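Cytolethal distending toxin protein C (Haemophilus ducreyi, PDB 1SR4) forms, with subunits A and B, the cytolethal distending toxin, a bacterial genotoxin, in which it is a ricin-type beta-trefoil subunit that probably binds carbohydrate. Local coordinates at residues L22-L25 / L26-Q29; E55-K58 / L59-G62; T117-D120 / F121-K125. All coordinates share one frame; numbering follows the deposited sequence.

Contact 1: residues L22-L25 / L26-Q29; sequences LRSL and LTAQ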
ATOM      1  N   LEU C  22     -16.524   1.025   2.708  1.00 11.75           N
ATOM      2  CA  LEU C  22     -16.304   2.462   2.782  1.00 11.89           C
ATOM      3  C   LEU C  22     -16.823   2.924   4.132  1.00 10.44           C
ATOM      4  O   LEU C  22     -18.013   2.805   4.402  1.00 10.55           O
ATOM      5  CB  LEU C  22     -17.080   3.140   1.649  1.00 11.72           C
ATOM      6  CG  LEU C  22     -16.955   4.651   1.438  1.00 13.84           C
ATOM      7  CD1 LEU C  22     -15.499   5.048   1.211  1.00 12.32           C
ATOM      8  CD2 LEU C  22     -17.801   5.035   0.217  1.00 12.98           C
ATOM      9  N   ARG C  23     -15.933   3.455   4.969  1.00  7.62           N
ATOM     10  CA  ARG C  23     -16.310   3.893   6.304  1.00  9.72           C
ATOM     11  C   ARG C  23     -16.002   5.359   6.606  1.00 10.03           C
ATOM     12  O   ARG C  23     -14.954   5.873   6.240  1.00 10.61           O
ATOM     13  CB  ARG C  23     -15.586   3.053   7.374  1.00  8.98           C
ATOM     14  CG  ARG C  23     -15.909   1.566   7.404  1.00  9.74           C
ATOM     15  CD  ARG C  23     -15.057   0.877   8.457  1.00  8.84           C
ATOM     16  NE  ARG C  23     -15.237  -0.570   8.495  1.00  8.51           N
ATOM     17  CZ  ARG C  23     -15.981  -1.219   9.394  1.00 10.08           C
ATOM     18  NH1 ARG C  23     -16.626  -0.547  10.345  1.00  9.51           N
ATOM     19  NH2 ARG C  23     -16.074  -2.547   9.344  1.00  8.33           N
ATOM     20  N   SER C  24     -16.917   6.016   7.297  1.00  9.64           N
ATOM     21  CA  SER C  24     -16.689   7.394   7.721  1.00  9.40           C
ATOM     22  C   SER C  24     -15.659   7.276   8.838  1.00  9.69           C
ATOM     23  O   SER C  24     -15.797   6.413   9.705  1.00  8.56           O
ATOM     24  CB  SER C  24     -17.969   7.986   8.315  1.00  8.57           C
ATOM     25  OG  SER C  24     -17.659   9.102   9.140  1.00  9.51           O
ATOM     26  N   LEU C  25     -14.639   8.123   8.845  1.00  9.20           N
ATOM     27  CA  LEU C  25     -13.662   8.025   9.918  1.00  8.98           C
ATOM     28  C   LEU C  25     -14.204   8.620  11.204  1.00 10.02           C
ATOM     29  O   LEU C  25     -13.626   8.438  12.275  1.00  8.53           O
ATOM     30  CB  LEU C  25     -12.351   8.708   9.540  1.00  8.28           C
ATOM     31  CG  LEU C  25     -11.619   8.008   8.394  1.00 11.09           C
ATOM     32  CD1 LEU C  25     -10.173   8.507   8.372  1.00 11.07           C
ATOM     33  CD2 LEU C  25     -11.652   6.484   8.595  1.00  8.25           C
ATOM     34  N   LEU C  26     -15.332   9.313  11.105  1.00  8.82           N
ATOM     35  CA  LEU C  26     -15.930   9.889  12.295  1.00 10.27           C
ATOM     36  C   LEU C  26     -16.847   8.862  12.966  1.00  9.32           C
ATOM     37  O   LEU C  26     -16.755   8.649  14.162  1.00  9.83           O
ATOM     38  CB  LEU C  26     -16.719  11.158  11.938  1.00 11.26           C
ATOM     39  CG  LEU C  26     -17.315  11.945  13.116  1.00 13.49           C
ATOM     40  CD1 LEU C  26     -17.553  13.414  12.697  1.00 13.82           C
ATOM     41  CD2 LEU C  26     -18.638  11.291  13.556  1.00 12.32           C
ATOM     42  N   THR C  27     -17.736   8.233  12.200  1.00  9.74           N
ATOM     43  CA  THR C  27     -18.651   7.238  12.773  1.00 10.33           C
ATOM     44  C   THR C  27     -18.126   5.798  12.712  1.00 10.75           C
ATOM     45  O   THR C  27     -18.593   4.937  13.464  1.00 11.20           O
ATOM     46  CB  THR C  27     -20.013   7.218  12.048  1.00  9.14           C
ATOM     47  OG1 THR C  27     -19.846   6.635  10.746  1.00  9.29           O
ATOM     48  CG2 THR C  27     -20.581   8.647  11.913  1.00 10.85           C
ATOM     49  N   ALA C  28     -17.184   5.544  11.806  1.00  9.37           N
ATOM     50  CA  ALA C  28     -16.625   4.198  11.601  1.00 12.64           C
ATOM     51  C   ALA C  28     -17.666   3.239  11.015  1.00 12.30           C
ATOM     52  O   ALA C  28     -17.406   2.045  10.877  1.00 13.52           O
ATOM     53  CB  ALA C  28     -16.084   3.618  12.911  1.00 10.73           C
ATOM     54  N   GLN C  29     -18.851   3.745  10.679  1.00 13.37           N
ATOM     55  CA  GLN C  29     -19.886   2.874  10.111  1.00 12.77           C
ATOM     56  C   GLN C  29     -19.683   2.665   8.609  1.00 12.59           C
ATOM     57  O   GLN C  29     -19.395   3.603   7.877  1.00 12.01           O
ATOM     58  CB  GLN C  29     -21.278   3.482  10.322  1.00 15.85           C
ATOM     59  CG  GLN C  29     -21.672   3.674  11.780  1.00 15.94           C
ATOM     60  CD  GLN C  29     -23.055   4.273  11.916  1.00 19.59           C
ATOM     61  OE1 GLN C  29     -23.366   5.299  11.305  1.00 20.24           O
ATOM     62  NE2 GLN C  29     -23.895   3.643  12.725  1.00 20.63           N
TER
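Ser24 OG accepts two backbone N-H groups as the chain turns out of strand 19-24 of the ricin-type beta-trefoil: Leu26 N at 3.1 Å and Thr27 N at 3.2 Å. The second bond is nearly straight, 172° at the hydrogen, and the first is more bent. With the hydroxyl swung to the far side of CB from its own amide nitrogen (chi1 159°), OG lies over the start of the turn, where both N-H groups converge on it. The backbone of the same serine closes the bend, Ala28 N donating to Ser24 O over 2.7 Å.

Arg23 reaches forward alongside the returning chain. Its side chain is extended as far as NE, and NH1 meets Ala28 O almost head-on to the carbonyl, at 2.8 Å, with the oxygen at the edge of the guanidinium and close to its plane. NH2 of the same group bonds to Gln66 O of subunit A, which ties the turn to the subunit interface; Leu26 packs on Ile88 of that subunit. An ST turn follows within the same bend: Thr27 OG1 takes the N-H of Gln29 at 3.1 Å and also rests 3.4 Å from Ser24 CB.

Contact 2: residues E55-K58 / L59-G62; sequences EYEK and LRDG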
ATOM      1  N   GLU C  55     -16.626  13.687 -19.124  1.00 22.46           N
ATOM      2  CA  GLU C  55     -17.542  14.806 -18.972  1.00 23.06           C
ATOM      3  C   GLU C  55     -17.475  15.576 -17.663  1.00 22.22           C
ATOM      4  O   GLU C  55     -18.134  16.605 -17.527  1.00 22.00           O
ATOM      5  CB  GLU C  55     -18.983  14.344 -19.192  1.00 25.53           C
ATOM      6  CG  GLU C  55     -19.475  13.355 -18.163  1.00 28.82           C
ATOM      7  CD  GLU C  55     -19.162  11.920 -18.538  1.00 29.83           C
ATOM      8  OE1 GLU C  55     -18.014  11.635 -18.925  1.00 26.73           O
ATOM      9  OE2 GLU C  55     -20.073  11.074 -18.441  1.00 33.91           O
ATOM     10  N   TYR C  56     -16.678  15.106 -16.705  1.00 20.57           N
ATOM     11  CA  TYR C  56     -16.593  15.773 -15.406  1.00 18.54           C
ATOM     12  C   TYR C  56     -15.197  16.315 -15.108  1.00 18.97           C
ATOM     13  O   TYR C  56     -14.814  16.449 -13.939  1.00 18.57           O
ATOM     14  CB  TYR C  56     -17.002  14.798 -14.285  1.00 16.70           C
ATOM     15  CG  TYR C  56     -18.341  14.114 -14.496  1.00 17.54           C
ATOM     16  CD1 TYR C  56     -19.527  14.840 -14.486  1.00 18.27           C
ATOM     17  CD2 TYR C  56     -18.413  12.746 -14.737  1.00 18.10           C
ATOM     18  CE1 TYR C  56     -20.764  14.222 -14.719  1.00 19.43           C
ATOM     19  CE2 TYR C  56     -19.646  12.113 -14.971  1.00 18.35           C
ATOM     20  CZ  TYR C  56     -20.815  12.856 -14.966  1.00 19.50           C
ATOM     21  OH  TYR C  56     -22.024  12.247 -15.245  1.00 18.97           O
ATOM     22  N   GLU C  57     -14.432  16.647 -16.137  1.00 17.33           N
ATOM     23  CA  GLU C  57     -13.086  17.132 -15.877  1.00 18.84           C
ATOM     24  C   GLU C  57     -12.984  18.527 -15.268  1.00 18.57           C
ATOM     25  O   GLU C  57     -12.029  18.809 -14.551  1.00 17.83           O
ATOM     26  CB  GLU C  57     -12.234  17.079 -17.146  1.00 18.97           C
ATOM     27  CG  GLU C  57     -11.978  15.662 -17.617  1.00 22.94           C
ATOM     28  CD  GLU C  57     -11.287  14.807 -16.555  1.00 22.57           C
ATOM     29  OE1 GLU C  57     -10.124  15.114 -16.234  1.00 22.53           O
ATOM     30  OE2 GLU C  57     -11.908  13.837 -16.045  1.00 21.98           O
ATOM     31  N   LYS C  58     -13.965  19.388 -15.512  1.00 18.12           N
ATOM     32  CA  LYS C  58     -13.863  20.743 -14.987  1.00 19.48           C
ATOM     33  C   LYS C  58     -13.770  20.848 -13.467  1.00 18.60           C
ATOM     34  O   LYS C  58     -13.024  21.675 -12.957  1.00 18.24           O
ATOM     35  CB  LYS C  58     -15.010  21.616 -15.513  1.00 23.98           C
ATOM     36  CG  LYS C  58     -16.316  21.556 -14.736  1.00 29.07           C
ATOM     37  CD  LYS C  58     -17.124  22.840 -14.973  1.00 33.31           C
ATOM     38  CE  LYS C  58     -18.386  22.907 -14.111  1.00 34.86           C
ATOM     39  NZ  LYS C  58     -19.378  21.846 -14.456  1.00 35.38           N
ATOM     40  N   LEU C  59     -14.496  20.002 -12.742  1.00 15.80           N
ATOM     41  CA  LEU C  59     -14.455  20.042 -11.283  1.00 17.00           C
ATOM     42  C   LEU C  59     -13.710  18.866 -10.650  1.00 16.32           C
ATOM     43  O   LEU C  59     -13.828  18.634  -9.445  1.00 15.67           O
ATOM     44  CB  LEU C  59     -15.887  20.097 -10.734  1.00 16.66           C
ATOM     45  CG  LEU C  59     -16.723  21.272 -11.271  1.00 17.50           C
ATOM     46  CD1 LEU C  59     -18.145  21.207 -10.726  1.00 16.23           C
ATOM     47  CD2 LEU C  59     -16.058  22.588 -10.877  1.00 17.17           C
ATOM     48  N   ARG C  60     -12.932  18.134 -11.446  1.00 16.18           N
ATOM     49  CA  ARG C  60     -12.219  16.970 -10.915  1.00 15.00           C
ATOM     50  C   ARG C  60     -11.221  17.348  -9.825  1.00 13.96           C
ATOM     51  O   ARG C  60     -10.907  16.542  -8.957  1.00 13.36           O
ATOM     52  CB  ARG C  60     -11.535  16.180 -12.037  1.00 14.86           C
ATOM     53  CG  ARG C  60     -10.853  14.884 -11.563  1.00 13.57           C
ATOM     54  CD  ARG C  60     -10.573  13.961 -12.740  1.00 14.45           C
ATOM     55  NE  ARG C  60      -9.613  14.527 -13.687  1.00 14.01           N
ATOM     56  CZ  ARG C  60      -8.312  14.626 -13.444  1.00 17.38           C
ATOM     57  NH1 ARG C  60      -7.826  14.201 -12.279  1.00 15.09           N
ATOM     58  NH2 ARG C  60      -7.490  15.121 -14.369  1.00 16.11           N
ATOM     59  N   ASP C  61     -10.701  18.563  -9.884  1.00 15.12           N
ATOM     60  CA  ASP C  61      -9.820  19.032  -8.823  1.00 13.67           C
ATOM     61  C   ASP C  61      -8.672  18.050  -8.566  1.00 14.38           C
ATOM     62  O   ASP C  61      -8.263  17.836  -7.419  1.00 13.47           O
ATOM     63  CB  ASP C  61     -10.690  19.220  -7.566  1.00 14.39           C
ATOM     64  CG  ASP C  61     -10.030  20.071  -6.481  1.00 15.40           C
ATOM     65  OD1 ASP C  61      -9.080  20.815  -6.784  1.00 14.79           O
ATOM     66  OD2 ASP C  61     -10.490  20.010  -5.315  1.00 16.44           O
ATOM     67  N   GLY C  62      -8.159  17.450  -9.636  1.00 13.51           N
ATOM     68  CA  GLY C  62      -7.052  16.518  -9.500  1.00 12.53           C
ATOM     69  C   GLY C  62      -7.307  15.206  -8.765  1.00 13.11           C
ATOM     70  O   GLY C  62      -6.361  14.491  -8.448  1.00 13.43           O
TER
HETATM   71  O   HOH W   1     -11.132  21.127 -11.035  1.00 22.22           O
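A type I beta turn from Glu57 to Arg60 lies in the long loop between strands 46-50 and 64-69 of the beta-trefoil, and a salt bridge joins the side chains at its two ends. The closing backbone bond, Arg60 N to Glu57 O, is weak at 3.3 Å, while the side chains make a much shorter link: Arg60 NE donates to Glu57 OE1 at 2.7 Å. The two side chains run side by side in the same direction, their flat ends only 29° from coplanar. OE1 is met on its syn side, from somewhat out of the carboxylate plane, and sits at the guanidinium edge, close to that group's own plane, where NH2 adds a weak second bond.

Glu57 turns back at its second torsion (chi2 -58°), bringing its carboxylate toward the arginine, whose own bend at chi3 completes the approach. Arg60 NH1 is held by Gly63 O, just beyond the turn, so partners on different nitrogens should limit the rotation of the group. Arg60 also packs against Ser50 of subunit B.

At the corner, Lys58 folds its aliphatic chain along Leu59, with Lys58 CG 3.5 Å from Leu59 CG. A water bridges the backbone here, donating to Lys58 O and accepting from Asp61 N, each at 2.8 Å.

Contact 3: residues T117-D120 / F121-K125; sequences TSHD and FDDLK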
ATOM      1  N   THR C 117     -20.118  14.109   3.498  1.00 12.14           N
ATOM      2  CA  THR C 117     -19.737  14.230   4.904  1.00 12.17           C
ATOM      3  C   THR C 117     -20.653  13.389   5.785  1.00 11.52           C
ATOM      4  O   THR C 117     -21.750  12.999   5.369  1.00 11.03           O
ATOM      5  CB  THR C 117     -19.853  15.694   5.403  1.00 13.60           C
ATOM      6  OG1 THR C 117     -21.219  16.122   5.298  1.00 14.62           O
ATOM      7  CG2 THR C 117     -18.967  16.617   4.590  1.00 10.83           C
ATOM      8  N   SER C 118     -20.182  13.088   6.989  1.00 10.29           N
ATOM      9  CA  SER C 118     -20.978  12.349   7.961  1.00 10.44           C
ATOM     10  C   SER C 118     -20.566  12.888   9.331  1.00 12.33           C
ATOM     11  O   SER C 118     -19.469  12.600   9.803  1.00 13.16           O
ATOM     12  CB  SER C 118     -20.699  10.854   7.885  1.00  9.17           C
ATOM     13  OG  SER C 118     -21.535  10.162   8.796  1.00  9.46           O
ATOM     14  N   HIS C 119     -21.449  13.662   9.956  1.00 12.13           N
ATOM     15  CA  HIS C 119     -21.185  14.277  11.263  1.00 14.51           C
ATOM     16  C   HIS C 119     -21.762  13.524  12.448  1.00 14.58           C
ATOM     17  O   HIS C 119     -21.569  13.929  13.598  1.00 15.77           O
ATOM     18  CB  HIS C 119     -21.778  15.693  11.309  1.00 15.78           C
ATOM     19  CG  HIS C 119     -21.039  16.696  10.484  1.00 15.45           C
ATOM     20  ND1 HIS C 119     -21.301  16.903   9.145  1.00 17.85           N
ATOM     21  CD2 HIS C 119     -20.051  17.560  10.813  1.00 15.92           C
ATOM     22  CE1 HIS C 119     -20.506  17.855   8.687  1.00 15.10           C
ATOM     23  NE2 HIS C 119     -19.738  18.270   9.678  1.00 16.85           N
ATOM     24  N   ASP C 120     -22.483  12.446  12.189  1.00 14.64           N
ATOM     25  CA  ASP C 120     -23.113  11.718  13.280  1.00 15.20           C
ATOM     26  C   ASP C 120     -23.691  10.407  12.764  1.00 14.98           C
ATOM     27  O   ASP C 120     -23.700  10.166  11.548  1.00 13.76           O
ATOM     28  CB  ASP C 120     -24.212  12.608  13.885  1.00 16.56           C
ATOM     29  CG  ASP C 120     -24.850  12.011  15.140  1.00 20.22           C
ATOM     30  OD1 ASP C 120     -24.157  11.324  15.929  1.00 19.81           O
ATOM     31  OD2 ASP C 120     -26.058  12.258  15.348  1.00 22.92           O
ATOM     32  N   PHE C 121     -24.158   9.561  13.684  1.00 14.07           N
ATOM     33  CA  PHE C 121     -24.745   8.267  13.331  1.00 17.26           C
ATOM     34  C   PHE C 121     -25.725   8.358  12.174  1.00 20.80           C
ATOM     35  O   PHE C 121     -26.586   9.233  12.139  1.00 21.49           O
ATOM     36  CB  PHE C 121     -25.514   7.659  14.520  1.00 13.95           C
ATOM     37  CG  PHE C 121     -24.641   7.211  15.654  1.00 11.74           C
ATOM     38  CD1 PHE C 121     -23.991   5.978  15.599  1.00 12.72           C
ATOM     39  CD2 PHE C 121     -24.467   8.015  16.780  1.00 11.66           C
ATOM     40  CE1 PHE C 121     -23.183   5.549  16.645  1.00 10.68           C
ATOM     41  CE2 PHE C 121     -23.656   7.595  17.841  1.00  9.88           C
ATOM     42  CZ  PHE C 121     -23.014   6.359  17.768  1.00 10.86           C
ATOM     43  N   ASP C 122     -25.582   7.445  11.225  1.00 25.00           N
ATOM     44  CA  ASP C 122     -26.493   7.386  10.105  1.00 29.31           C
ATOM     45  C   ASP C 122     -26.814   8.739   9.430  1.00 30.97           C
ATOM     46  O   ASP C 122     -27.905   8.932   8.889  1.00 31.95           O
ATOM     47  CB  ASP C 122     -27.748   6.659  10.603  1.00 32.02           C
ATOM     48  CG  ASP C 122     -27.395   5.352  11.334  1.00 34.29           C
ATOM     49  OD1 ASP C 122     -26.862   4.431  10.677  1.00 37.40           O
ATOM     50  OD2 ASP C 122     -27.614   5.239  12.560  1.00 33.08           O
ATOM     51  N   ASP C 123     -25.847   9.660   9.467  1.00 30.18           N
ATOM     52  CA  ASP C 123     -25.951  10.980   8.827  1.00 29.33           C
ATOM     53  C   ASP C 123     -25.034  10.892   7.605  1.00 27.36           C
ATOM     54  O   ASP C 123     -23.871  10.523   7.724  1.00 27.67           O
ATOM     55  CB  ASP C 123     -25.437  12.095   9.754  1.00 31.90           C
ATOM     56  CG  ASP C 123     -25.213  13.429   9.020  1.00 34.83           C
ATOM     57  OD1 ASP C 123     -26.203  14.051   8.586  1.00 36.63           O
ATOM     58  OD2 ASP C 123     -24.044  13.862   8.871  1.00 33.90           O
ATOM     59  N   LEU C 124     -25.556  11.210   6.434  1.00 23.74           N
ATOM     60  CA  LEU C 124     -24.752  11.143   5.228  1.00 22.06           C
ATOM     61  C   LEU C 124     -25.299  12.147   4.241  1.00 21.04           C
ATOM     62  O   LEU C 124     -26.418  12.004   3.765  1.00 18.88           O
ATOM     63  CB  LEU C 124     -24.817   9.738   4.622  1.00 22.21           C
ATOM     64  CG  LEU C 124     -23.828   9.413   3.497  1.00 24.90           C
ATOM     65  CD1 LEU C 124     -22.415   9.436   4.052  1.00 23.99           C
ATOM     66  CD2 LEU C 124     -24.119   8.032   2.909  1.00 24.72           C
ATOM     67  N   LYS C 125     -24.515  13.171   3.933  1.00 21.30           N
ATOM     68  CA  LYS C 125     -24.978  14.162   2.989  1.00 22.69           C
ATOM     69  C   LYS C 125     -23.880  14.654   2.075  1.00 21.80           C
ATOM     70  O   LYS C 125     -22.697  14.410   2.313  1.00 19.48           O
ATOM     71  CB  LYS C 125     -25.626  15.334   3.722  1.00 26.37           C
ATOM     72  CG  LYS C 125     -24.899  15.777   4.964  1.00 31.04           C
ATOM     73  CD  LYS C 125     -25.813  16.635   5.847  1.00 34.61           C
ATOM     74  CE  LYS C 125     -27.068  15.868   6.259  1.00 38.04           C
ATOM     75  NZ  LYS C 125     -27.984  16.668   7.130  1.00 39.73           N
TER
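Backbone bonds set the frame of this beta hairpin, which joins strands 115-117 and 125-127 of the trefoil. Thr117 and Lys125 form an antiparallel hydrogen-bonded pair: Thr117 N donates to Lys125 O at 2.9 Å, and Lys125 N returns a bond to Thr117 O at 3.1 Å. At the far end a type II turn from Asp120 to Asp123 closes through Asp123 N and Asp120 O, 3.0 Å apart. Asp120 N is buried here without a partner in the model.

Side chains also bond to backbone. Ser118 OG donates to Asp123 O over 2.6 Å, lying in the carbonyl plane. With the roles of side chain and backbone exchanged, Asp123 OD2 takes the N-H of His119 on its anti lone pair, at 2.8 Å and an angle of 169°. Asp123 CG stands anti to its backbone nitrogen (chi1 166°), which carries the carboxylate across to the opposite limb. In the turn, Asp120 OD1 receives a weak bond from Phe121 N, its carboxylate plane turned 71° from the phenyl ring.

Charge enters through Asp123 OD1, which forms a long salt bridge with Lys125 NZ. Phe121 packs on Tyr89 of subunit A, and Leu124 on Trp144 of this chain's strand 144-147.

Asp123 thus links the two limbs through its N-H, its carbonyl and its carboxylate, whose negative charge the nearby Lys125 would be expected to steady.

In the fold
Contacts 1 and 3 are neighbours, their centres about 9 Å apart, and they touch directly: Gln29 OE1 lies 3.1 Å from Asp122 N, probably as a hydrogen bond, and Thr27 CG2 packs 3.6 Å from Ser118 OG. Contact 1 is buried, contact 3 only partly so, and contact 2 sits on the surface, its centre about 26 Å from that of contact 1. Each holds a different piece: the end of strand 19-24 and its bend, the loop between 46-50 and 64-69, and the hairpin 115-127. In 22-29 mostly uncharged groups and one arginine hold main-chain atoms; in 117-125 serine and aspartate do so, with one longer ion pair beside them; in 55-62 the ion pair is the main side-chain link.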